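Local coordinates for protein salmonella typhimurium DB7155 bacteriophage DET7 tailspike (PDB 2V5I) that serves as the trimeric tailspike of bacteriophage Det7, binding the O-antigen of its Salmonella host and probably cleaving it with its beta-helix domain, at residues F90-W98 and N148-L158; R181-I189 and I202-G212. All coordinates share one frame; numbering follows the deposited sequence.

How the contacts relate
Contact 1 comes first along the chain. It closes a long excursion: the chain leaves strand 85-92, runs through residues 99-147 with several short helices, and returns at 148-158 to enter strand 156-161. Contact 2 opens after contact 1 has closed, so the two are in series and neither nests nor crosses. It closes a shorter loop of one beta-helix turn, from the end of strand 176-181 through strand 187-196 to strand 202-205 and the turn after it. Both contacts join parts of the same parallel beta-helix. Their centres are about 23 Å apart, and their nearest atoms stay about 7 Å from each other.

Contact 1 (F90-W98 and N148-L158); sequences FMESKTTPW and NVKDQHIAATL
Gln-152 turns CG beside its own backbone N (chi1 -67°) and runs extended beyond it, which carries its amide across to the backbone of Trp-98. There the amide makes two bonds. Trp-98 N gives its hydrogen to Gln-152 OE1 at 2.9 Å, in the carbonyl plane and on a lone pair. Gln-152 NE2 gives one to Trp-98 O at 2.9 Å, nearly straight at 172° and within the amide plane. Held at both ends, the amide can hardly rotate. Its plane is 44° from that of the indole, and OE1 lies at the indole edge. Val-149 CG2 approaches the five-membered ring in an off-centre CH-pi contact, 4.3 Å from the ring centroid.

The contact closes an excursion from a right-handed parallel beta-helix, the fold of the P22 tailspike family. The chain leaves the beta-helix after strand 85-92 and comes back into strand 156-161. On the way in, Ile-154 spreads its two branches in the conformer given. There its CG2 meets Ser-93 CB at 3.5 Å, and its CD1 meets Thr-95 CB. Ser-93 OG bonds to Thr-95 O at 2.8 Å, bracing this bend, while Thr-95 OG1 bonds to Asp-72. Further in, Ala-156 CB packs against Glu-92 O. Met-91 is bent at chi2 and chi3, so that SD lies 3.9 Å from Leu-158 CB and CE rests on the backbone between Thr-157 and Leu-158. Met-91 also touches Ala-176 and Tyr-178 of strand 176-181, and Leu-158 touches Leu-75 and Phe-77 of strand 73-78.

Contact 2 (R181-I189 and I202-G212); sequences RSCHHCKVI and ITFENLSGDWG
Arg-181 and Glu-205 face each other as a parallel bridge pair, and their side chains leave the same face of the sheet. Arg-181 is extended from CG to NE. Glu-205 sets CG anti to its N and then bends at chi2 (-92°), which swings the carboxylate back to the arginine. NH1 of Arg-181 reaches OE1 of Glu-205 at 3.1 Å in a salt bridge. It comes from the anti side, well out of the carboxylate plane, and the guanidinium is turned 60° against that plane. Arg-181 NE has a second acid, Asp-159. OE2 of Glu-205 takes Leu-207 N and water 1, and that water also joins Ser-182 OG to Ser-208 N. The carboxylate thus fastens the start of the turn after its strand.

Ser-182 N bonds to Glu-205 O at 2.8 Å. Next to it, Asn-206 ND2 donates to Cys-183 O at 2.9 Å, with the acceptor near the amide plane. Water 2 links Asn-206 OD1 to Cys-183 N. The same ND2 lies 3.8 Å above one face of the His-184 ring, toward its rim. Trp-211 O lies at the ring edge, 3.1 Å from His-184 NE2, in a weak bond bent to 131°.

On the apolar side, Val-188 and Ile-202 meet tip to tip, with CG1 of Val-188 3.8 Å from CD1 of Ile-202. The Phe-204 ring end touches Cys-186 O and CB.

These residues belong to successive turns of the parallel beta-helix. Strand 202-205 lies beside strand 176-181, whose Phe-180 stacks on Phe-204, while Val-217 of strand 216-218 packs on Ile-202 and Phe-204. Lys-187 forms a salt bridge with Asp-192 of a second subunit.

Contact 1 (F90-W98 and N148-L158)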
loop_
_atom_site.group_PDB
_atom_site.type_symbol
_atom_site.label_atom_id
_atom_site.label_comp_id
_atom_site.label_asym_id
_atom_site.label_seq_id
_atom_site.Cartn_x
_atom_site.Cartn_y
_atom_site.Cartn_z
ATOM N N PHE A 90 -1.497 -24.987 23.325
ATOM C CA PHE A 90 -0.063 -24.757 23.443
ATOM C C PHE A 90 0.631 -26.138 23.335
ATOM O O PHE A 90 0.455 -26.996 24.234
ATOM C CB PHE A 90 0.274 -24.089 24.796
ATOM C CG PHE A 90 1.676 -23.570 24.907
ATOM C CD1 PHE A 90 2.735 -24.419 25.220
ATOM C CD2 PHE A 90 1.952 -22.234 24.700
ATOM C CE1 PHE A 90 4.059 -23.936 25.341
ATOM C CE2 PHE A 90 3.250 -21.741 24.783
ATOM C CZ PHE A 90 4.314 -22.599 25.124
ATOM N N MET A 91 1.400 -26.367 22.243
ATOM C CA MET A 91 2.145 -27.608 22.020
ATOM C C MET A 91 3.593 -27.417 22.452
ATOM O O MET A 91 4.226 -26.439 22.039
ATOM C CB MET A 91 2.093 -27.933 20.529
ATOM C CG MET A 91 0.730 -28.087 20.014
ATOM S SD MET A 91 -0.326 -29.319 20.794
ATOM C CE MET A 91 0.606 -30.808 20.544
ATOM N N GLU A 92 4.119 -28.291 23.331
ATOM C CA GLU A 92 5.519 -28.167 23.790
ATOM C C GLU A 92 6.206 -29.523 23.697
ATOM O O GLU A 92 5.632 -30.555 24.076
ATOM C CB GLU A 92 5.553 -27.648 25.219
ATOM C CG GLU A 92 6.968 -27.667 25.829
ATOM C CD GLU A 92 7.066 -26.981 27.155
ATOM O OE1 GLU A 92 6.176 -26.186 27.541
ATOM O OE2 GLU A 92 8.102 -27.213 27.828
ATOM N N SER A 93 7.397 -29.555 23.107
ATOM C CA SER A 93 8.127 -30.811 23.028
ATOM C C SER A 93 8.523 -31.255 24.394
ATOM O O SER A 93 8.757 -30.428 25.271
ATOM C CB SER A 93 9.355 -30.728 22.118
ATOM O OG SER A 93 10.316 -29.772 22.613
ATOM N N LYS A 94 8.655 -32.560 24.535
ATOM C CA LYS A 94 9.205 -33.163 25.743
ATOM C C LYS A 94 10.723 -32.976 25.793
ATOM O O LYS A 94 11.307 -32.588 26.831
ATOM C CB LYS A 94 8.795 -34.648 25.701
ATOM C CG LYS A 94 9.256 -35.445 26.829
ATOM C CD LYS A 94 8.523 -36.774 26.949
ATOM C CE LYS A 94 8.875 -37.753 25.911
ATOM N NZ LYS A 94 8.098 -39.023 26.192
ATOM N N THR A 95 11.375 -33.289 24.683
ATOM C CA THR A 95 12.818 -33.237 24.585
ATOM C C THR A 95 13.271 -31.795 24.335
ATOM O O THR A 95 12.618 -31.035 23.583
ATOM C CB THR A 95 13.310 -34.154 23.459
ATOM O OG1 THR A 95 12.953 -35.535 23.726
ATOM C CG2 THR A 95 14.819 -34.055 23.341
ATOM N N THR A 96 14.424 -31.432 24.879
ATOM C CA THR A 96 15.028 -30.125 24.599
ATOM C C THR A 96 16.117 -30.429 23.538
ATOM O O THR A 96 17.118 -31.082 23.851
ATOM C CB THR A 96 15.659 -29.510 25.854
ATOM O OG1 THR A 96 14.635 -29.192 26.817
ATOM C CG2 THR A 96 16.412 -28.259 25.552
ATOM N N PRO A 97 15.883 -30.048 22.287
ATOM C CA PRO A 97 16.771 -30.456 21.205
ATOM C C PRO A 97 18.071 -29.632 21.140
ATOM O O PRO A 97 18.158 -28.538 21.707
ATOM C CB PRO A 97 15.909 -30.161 19.957
ATOM C CG PRO A 97 15.051 -29.099 20.384
ATOM C CD PRO A 97 14.778 -29.213 21.803
ATOM N N TRP A 98 19.093 -30.131 20.423
ATOM C CA TRP A 98 20.259 -29.358 20.058
ATOM C C TRP A 98 19.855 -28.442 18.888
ATOM O O TRP A 98 19.310 -28.900 17.882
ATOM C CB TRP A 98 21.391 -30.232 19.589
ATOM C CG TRP A 98 21.961 -31.078 20.698
ATOM C CD1 TRP A 98 21.633 -32.343 20.981
ATOM C CD2 TRP A 98 22.935 -30.671 21.648
ATOM N NE1 TRP A 98 22.372 -32.797 22.095
ATOM C CE2 TRP A 98 23.159 -31.776 22.521
ATOM C CE3 TRP A 98 23.628 -29.500 21.873
ATOM C CZ2 TRP A 98 24.050 -31.720 23.576
ATOM C CZ3 TRP A 98 24.531 -29.449 22.968
ATOM C CH2 TRP A 98 24.720 -30.547 23.786
ATOM N N ASN A 148 24.103 -37.790 15.860
ATOM C CA ASN A 148 22.851 -37.726 16.637
ATOM C C ASN A 148 22.153 -36.359 16.517
ATOM O O ASN A 148 20.948 -36.287 16.702
ATOM C CB ASN A 148 23.096 -38.044 18.106
ATOM C CG ASN A 148 23.985 -37.048 18.763
ATOM O OD1 ASN A 148 25.153 -36.936 18.401
ATOM N ND2 ASN A 148 23.432 -36.287 19.737
ATOM N N VAL A 149 22.923 -35.298 16.317
ATOM C CA VAL A 149 22.332 -33.958 16.098
ATOM C C VAL A 149 21.707 -33.956 14.745
ATOM O O VAL A 149 20.576 -33.518 14.551
ATOM C CB VAL A 149 23.367 -32.859 16.262
ATOM C CG1 VAL A 149 22.889 -31.493 15.751
ATOM C CG2 VAL A 149 23.828 -32.787 17.696
ATOM N N LYS A 150 22.437 -34.484 13.770
ATOM C CA LYS A 150 21.891 -34.542 12.408
ATOM C C LYS A 150 20.646 -35.417 12.263
ATOM O O LYS A 150 19.796 -35.161 11.401
ATOM C CB LYS A 150 23.060 -34.968 11.439
ATOM C CG LYS A 150 24.177 -33.945 11.450
ATOM C CD LYS A 150 25.276 -34.102 10.335
ATOM C CE LYS A 150 26.249 -35.175 10.672
ATOM N NZ LYS A 150 27.355 -35.260 9.663
ATOM N N ASP A 151 20.473 -36.415 13.116
ATOM C CA ASP A 151 19.341 -37.339 13.042
ATOM C C ASP A 151 18.102 -36.861 13.847
ATOM O O ASP A 151 17.033 -37.477 13.783
ATOM C CB ASP A 151 19.757 -38.712 13.571
ATOM C CG ASP A 151 20.709 -39.446 12.637
ATOM O OD1 ASP A 151 20.910 -39.010 11.480
ATOM O OD2 ASP A 151 21.243 -40.484 13.087
ATOM N N GLN A 152 18.231 -35.766 14.586
ATOM C CA GLN A 152 17.106 -35.261 15.424
ATOM C C GLN A 152 15.900 -34.946 14.611
ATOM O O GLN A 152 16.025 -34.470 13.488
ATOM C CB GLN A 152 17.493 -33.928 16.077
ATOM C CG GLN A 152 18.542 -34.002 17.064
ATOM C CD GLN A 152 18.695 -32.635 17.737
ATOM O OE1 GLN A 152 18.595 -32.539 18.959
ATOM N NE2 GLN A 152 18.887 -31.583 16.928
ATOM N N HIS A 153 14.712 -35.097 15.200
ATOM C CA HIS A 153 13.502 -34.648 14.540
ATOM C C HIS A 153 12.421 -34.339 15.577
ATOM O O HIS A 153 11.363 -34.961 15.611
ATOM C CB HIS A 153 13.007 -35.657 13.487
ATOM C CG HIS A 153 12.804 -37.039 14.016
ATOM N ND1 HIS A 153 13.804 -37.991 14.015
ATOM C CD2 HIS A 153 11.720 -37.636 14.570
ATOM C CE1 HIS A 153 13.344 -39.115 14.543
ATOM N NE2 HIS A 153 12.090 -38.917 14.907
ATOM N N ILE A 154 12.730 -33.397 16.453
ATOM C CA ILE A 154 11.842 -33.034 17.583
ATOM C C ILE A 154 10.786 -31.978 17.194
ATOM O O ILE A 154 11.105 -30.850 16.770
ATOM C CB ILE A 154 12.647 -32.515 18.797
ATOM C CG1 ILE A 154 13.625 -33.590 19.285
ATOM C CG2 ILE A 154 11.722 -32.121 19.917
ATOM C CD1 ILE A 154 12.964 -34.911 19.643
ATOM N N ALA A 155 9.526 -32.362 17.388
ATOM C CA ALA A 155 8.425 -31.395 17.354
ATOM C C ALA A 155 7.282 -31.973 18.110
ATOM O O ALA A 155 7.067 -33.216 18.076
ATOM C CB ALA A 155 8.017 -31.089 15.954
ATOM N N ALA A 156 6.546 -31.136 18.823
ATOM C CA ALA A 156 5.223 -31.520 19.341
ATOM C C ALA A 156 4.180 -31.089 18.302
ATOM O O ALA A 156 3.956 -29.917 18.163
ATOM C CB ALA A 156 4.903 -30.815 20.627
ATOM N N THR A 157 3.560 -32.060 17.652
ATOM C CA THR A 157 2.664 -31.786 16.521
ATOM C C THR A 157 1.213 -32.046 16.920
ATOM O O THR A 157 0.876 -33.151 17.360
ATOM C CB THR A 157 3.014 -32.643 15.296
ATOM O OG1 THR A 157 4.354 -32.363 14.886
ATOM C CG2 THR A 157 2.028 -32.329 14.115
ATOM N N LEU A 158 0.367 -31.037 16.701
ATOM C CA LEU A 158 -1.093 -31.250 16.701
ATOM C C LEU A 158 -1.526 -31.586 15.283
ATOM O O LEU A 158 -1.417 -30.759 14.399
ATOM C CB LEU A 158 -1.886 -30.054 17.242
ATOM C CG LEU A 158 -3.365 -30.365 17.457
ATOM C CD1 LEU A 158 -3.571 -31.465 18.461
ATOM C CD2 LEU A 158 -4.029 -29.100 17.916
#

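Contact 2 (R181-I189 and I202-G212)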
loop_
_atom_site.group_PDB
_atom_site.type_symbol
_atom_site.label_atom_id
_atom_site.label_comp_id
_atom_site.label_asym_id
_atom_site.label_seq_id
_atom_site.Cartn_x
_atom_site.Cartn_y
_atom_site.Cartn_z
ATOM N N ARG A 181 -4.246 -32.483 7.895
ATOM C CA ARG A 181 -4.098 -33.464 6.828
ATOM C C ARG A 181 -5.486 -33.697 6.217
ATOM O O ARG A 181 -6.444 -34.021 6.948
ATOM C CB ARG A 181 -3.631 -34.801 7.403
ATOM C CG ARG A 181 -2.225 -34.838 7.902
ATOM C CD ARG A 181 -1.953 -36.258 8.319
ATOM N NE ARG A 181 -0.667 -36.432 8.983
ATOM C CZ ARG A 181 0.479 -36.593 8.324
ATOM N NH1 ARG A 181 0.498 -36.503 7.001
ATOM N NH2 ARG A 181 1.616 -36.765 8.992
ATOM N N SER A 182 -5.617 -33.478 4.915
ATOM C CA SER A 182 -6.835 -33.680 4.162
ATOM C C SER A 182 -8.035 -32.849 4.702
ATOM O O SER A 182 -9.193 -33.335 4.705
ATOM C CB SER A 182 -7.212 -35.150 4.169
ATOM O OG SER A 182 -6.199 -35.865 3.528
ATOM N N CYS A 183 -7.756 -31.624 5.125
ATOM C CA CYS A 183 -8.761 -30.742 5.670
ATOM C C CYS A 183 -9.190 -29.708 4.638
ATOM O O CYS A 183 -8.439 -29.418 3.717
ATOM C CB CYS A 183 -8.277 -30.021 6.936
ATOM S SG CYS A 183 -7.960 -31.211 8.288
ATOM N N HIS A 184 -10.332 -29.079 4.906
ATOM C CA HIS A 184 -10.903 -28.032 4.052
ATOM C C HIS A 184 -11.629 -26.966 4.882
ATOM O O HIS A 184 -12.209 -27.291 5.919
ATOM C CB HIS A 184 -11.890 -28.612 3.046
ATOM C CG HIS A 184 -11.289 -29.583 2.100
ATOM N ND1 HIS A 184 -11.181 -30.930 2.393
ATOM C CD2 HIS A 184 -10.767 -29.416 0.858
ATOM C CE1 HIS A 184 -10.582 -31.544 1.386
ATOM N NE2 HIS A 184 -10.341 -30.651 0.436
ATOM N N HIS A 185 -11.550 -25.700 4.470
ATOM C CA HIS A 185 -12.158 -24.608 5.214
ATOM C C HIS A 185 -11.705 -24.491 6.662
ATOM O O HIS A 185 -12.500 -24.049 7.500
ATOM C CB HIS A 185 -13.673 -24.738 5.108
ATOM C CG HIS A 185 -14.150 -24.516 3.716
ATOM N ND1 HIS A 185 -14.561 -25.546 2.901
ATOM C CD2 HIS A 185 -14.184 -23.394 2.957
ATOM C CE1 HIS A 185 -14.858 -25.058 1.706
ATOM N NE2 HIS A 185 -14.647 -23.760 1.716
ATOM N N CYS A 186 -10.450 -24.829 6.918
ATOM C CA CYS A 186 -9.862 -24.760 8.258
ATOM C C CYS A 186 -8.987 -23.509 8.363
ATOM O O CYS A 186 -8.401 -23.074 7.393
ATOM C CB CYS A 186 -9.078 -26.027 8.645
ATOM S SG CYS A 186 -10.204 -27.479 8.823
ATOM N N LYS A 187 -8.950 -22.916 9.547
ATOM C CA LYS A 187 -8.192 -21.677 9.724
ATOM C C LYS A 187 -7.375 -21.687 10.992
ATOM O O LYS A 187 -7.847 -22.211 12.014
ATOM C CB LYS A 187 -9.154 -20.512 9.729
ATOM C CG LYS A 187 -9.977 -20.330 8.433
ATOM C CD LYS A 187 -10.984 -19.209 8.545
ATOM C CE LYS A 187 -12.172 -19.377 7.526
ATOM N NZ LYS A 187 -13.061 -20.665 7.607
ATOM N N VAL A 188 -6.204 -21.030 10.947
ATOM C CA VAL A 188 -5.373 -20.842 12.106
ATOM C C VAL A 188 -5.264 -19.334 12.274
ATOM O O VAL A 188 -4.694 -18.654 11.439
ATOM C CB VAL A 188 -3.986 -21.501 11.949
ATOM C CG1 VAL A 188 -3.125 -21.241 13.185
ATOM C CG2 VAL A 188 -4.175 -23.024 11.729
ATOM N N ILE A 189 -5.894 -18.816 13.337
ATOM C CA ILE A 189 -6.106 -17.412 13.520
ATOM C C ILE A 189 -5.306 -16.861 14.720
ATOM O O ILE A 189 -5.261 -17.482 15.811
ATOM C CB ILE A 189 -7.624 -17.127 13.772
ATOM C CG1 ILE A 189 -8.461 -17.551 12.556
ATOM C CG2 ILE A 189 -7.854 -15.682 14.140
ATOM C CD1 ILE A 189 -9.901 -17.841 12.930
ATOM N N ILE A 202 2.983 -24.173 10.555
ATOM C CA ILE A 202 1.595 -24.449 10.196
ATOM C C ILE A 202 1.582 -25.026 8.785
ATOM O O ILE A 202 2.115 -24.404 7.894
ATOM C CB ILE A 202 0.741 -23.162 10.242
ATOM C CG1 ILE A 202 0.883 -22.475 11.638
ATOM C CG2 ILE A 202 -0.719 -23.482 9.898
ATOM C CD1 ILE A 202 0.428 -21.021 11.721
ATOM N N THR A 203 0.963 -26.197 8.617
ATOM C CA THR A 203 0.968 -26.893 7.338
ATOM C C THR A 203 -0.432 -27.400 7.000
ATOM O O THR A 203 -1.109 -27.958 7.843
ATOM C CB THR A 203 1.884 -28.161 7.445
ATOM O OG1 THR A 203 3.209 -27.776 7.785
ATOM C CG2 THR A 203 1.875 -28.953 6.145
ATOM N N PHE A 204 -0.885 -27.095 5.788
ATOM C CA PHE A 204 -2.068 -27.727 5.229
ATOM C C PHE A 204 -1.609 -28.681 4.139
ATOM O O PHE A 204 -1.163 -28.235 3.075
ATOM C CB PHE A 204 -2.981 -26.622 4.637
ATOM C CG PHE A 204 -3.600 -25.745 5.659
ATOM C CD1 PHE A 204 -4.619 -26.186 6.431
ATOM C CD2 PHE A 204 -3.076 -24.445 5.918
ATOM C CE1 PHE A 204 -5.209 -25.325 7.432
ATOM C CE2 PHE A 204 -3.689 -23.640 6.877
ATOM C CZ PHE A 204 -4.688 -24.098 7.638
ATOM N N GLU A 205 -1.759 -29.986 4.410
ATOM C CA GLU A 205 -1.286 -31.043 3.543
ATOM C C GLU A 205 -2.522 -31.756 2.953
ATOM O O GLU A 205 -3.308 -32.360 3.694
ATOM C CB GLU A 205 -0.476 -32.009 4.395
ATOM C CG GLU A 205 0.044 -33.197 3.622
ATOM C CD GLU A 205 -0.921 -34.401 3.676
ATOM O OE1 GLU A 205 -1.107 -35.043 4.763
ATOM O OE2 GLU A 205 -1.506 -34.756 2.627
ATOM N N ASN A 206 -2.731 -31.593 1.633
ATOM C CA ASN A 206 -3.832 -32.221 0.934
ATOM C C ASN A 206 -3.367 -33.086 -0.252
ATOM O O ASN A 206 -3.886 -32.987 -1.366
ATOM C CB ASN A 206 -4.823 -31.124 0.468
ATOM C CG ASN A 206 -5.518 -30.469 1.628
ATOM O OD1 ASN A 206 -4.976 -29.526 2.219
ATOM N ND2 ASN A 206 -6.688 -30.952 1.975
ATOM N N LEU A 207 -2.389 -33.935 -0.004
ATOM C CA LEU A 207 -1.774 -34.740 -1.067
ATOM C C LEU A 207 -2.752 -35.760 -1.667
ATOM O O LEU A 207 -2.598 -36.131 -2.849
ATOM C CB LEU A 207 -0.522 -35.462 -0.528
ATOM C CG LEU A 207 0.668 -34.537 -0.196
ATOM C CD1 LEU A 207 1.786 -35.305 0.453
ATOM C CD2 LEU A 207 1.172 -33.878 -1.455
ATOM N N SER A 208 -3.688 -36.218 -0.826
ATOM C CA SER A 208 -4.739 -37.181 -1.218
ATOM C C SER A 208 -6.112 -36.548 -1.142
ATOM O O SER A 208 -6.315 -35.612 -0.433
ATOM C CB SER A 208 -4.799 -38.354 -0.225
ATOM O OG SER A 208 -3.529 -38.828 0.136
ATOM N N GLY A 209 -7.085 -37.148 -1.796
ATOM C CA GLY A 209 -8.442 -36.637 -1.719
ATOM C C GLY A 209 -8.605 -35.418 -2.602
ATOM O O GLY A 209 -7.890 -35.257 -3.589
ATOM N N ASP A 210 -9.612 -34.608 -2.305
ATOM C CA ASP A 210 -9.869 -33.382 -3.020
ATOM C C ASP A 210 -8.703 -32.405 -2.749
ATOM O O ASP A 210 -8.087 -32.467 -1.700
ATOM C CB ASP A 210 -11.175 -32.751 -2.552
ATOM C CG ASP A 210 -12.425 -33.515 -3.064
ATOM O OD1 ASP A 210 -12.264 -34.410 -3.909
ATOM O OD2 ASP A 210 -13.552 -33.188 -2.623
ATOM N N TRP A 211 -8.414 -31.542 -3.703
ATOM C CA TRP A 211 -7.417 -30.474 -3.456
ATOM C C TRP A 211 -7.897 -29.701 -2.262
ATOM O O TRP A 211 -9.104 -29.436 -2.087
ATOM C CB TRP A 211 -7.296 -29.552 -4.671
ATOM C CG TRP A 211 -6.491 -30.175 -5.803
ATOM C CD1 TRP A 211 -6.835 -31.276 -6.537
ATOM C CD2 TRP A 211 -5.198 -29.779 -6.268
ATOM N NE1 TRP A 211 -5.853 -31.544 -7.483
ATOM C CE2 TRP A 211 -4.843 -30.625 -7.319
ATOM C CE3 TRP A 211 -4.312 -28.756 -5.920
ATOM C CZ2 TRP A 211 -3.612 -30.511 -7.983
ATOM C CZ3 TRP A 211 -3.139 -28.619 -6.613
ATOM C CH2 TRP A 211 -2.767 -29.498 -7.604
ATOM N N GLY A 212 -6.963 -29.210 -1.462
ATOM C CA GLY A 212 -7.323 -28.334 -0.332
ATOM C C GLY A 212 -7.960 -27.027 -0.795
ATOM O O GLY A 212 -7.566 -26.467 -1.784
HETATM O O HOH W 1 -3.894 -35.615 2.113
HETATM O O HOH W 2 -5.337 -29.961 4.940
#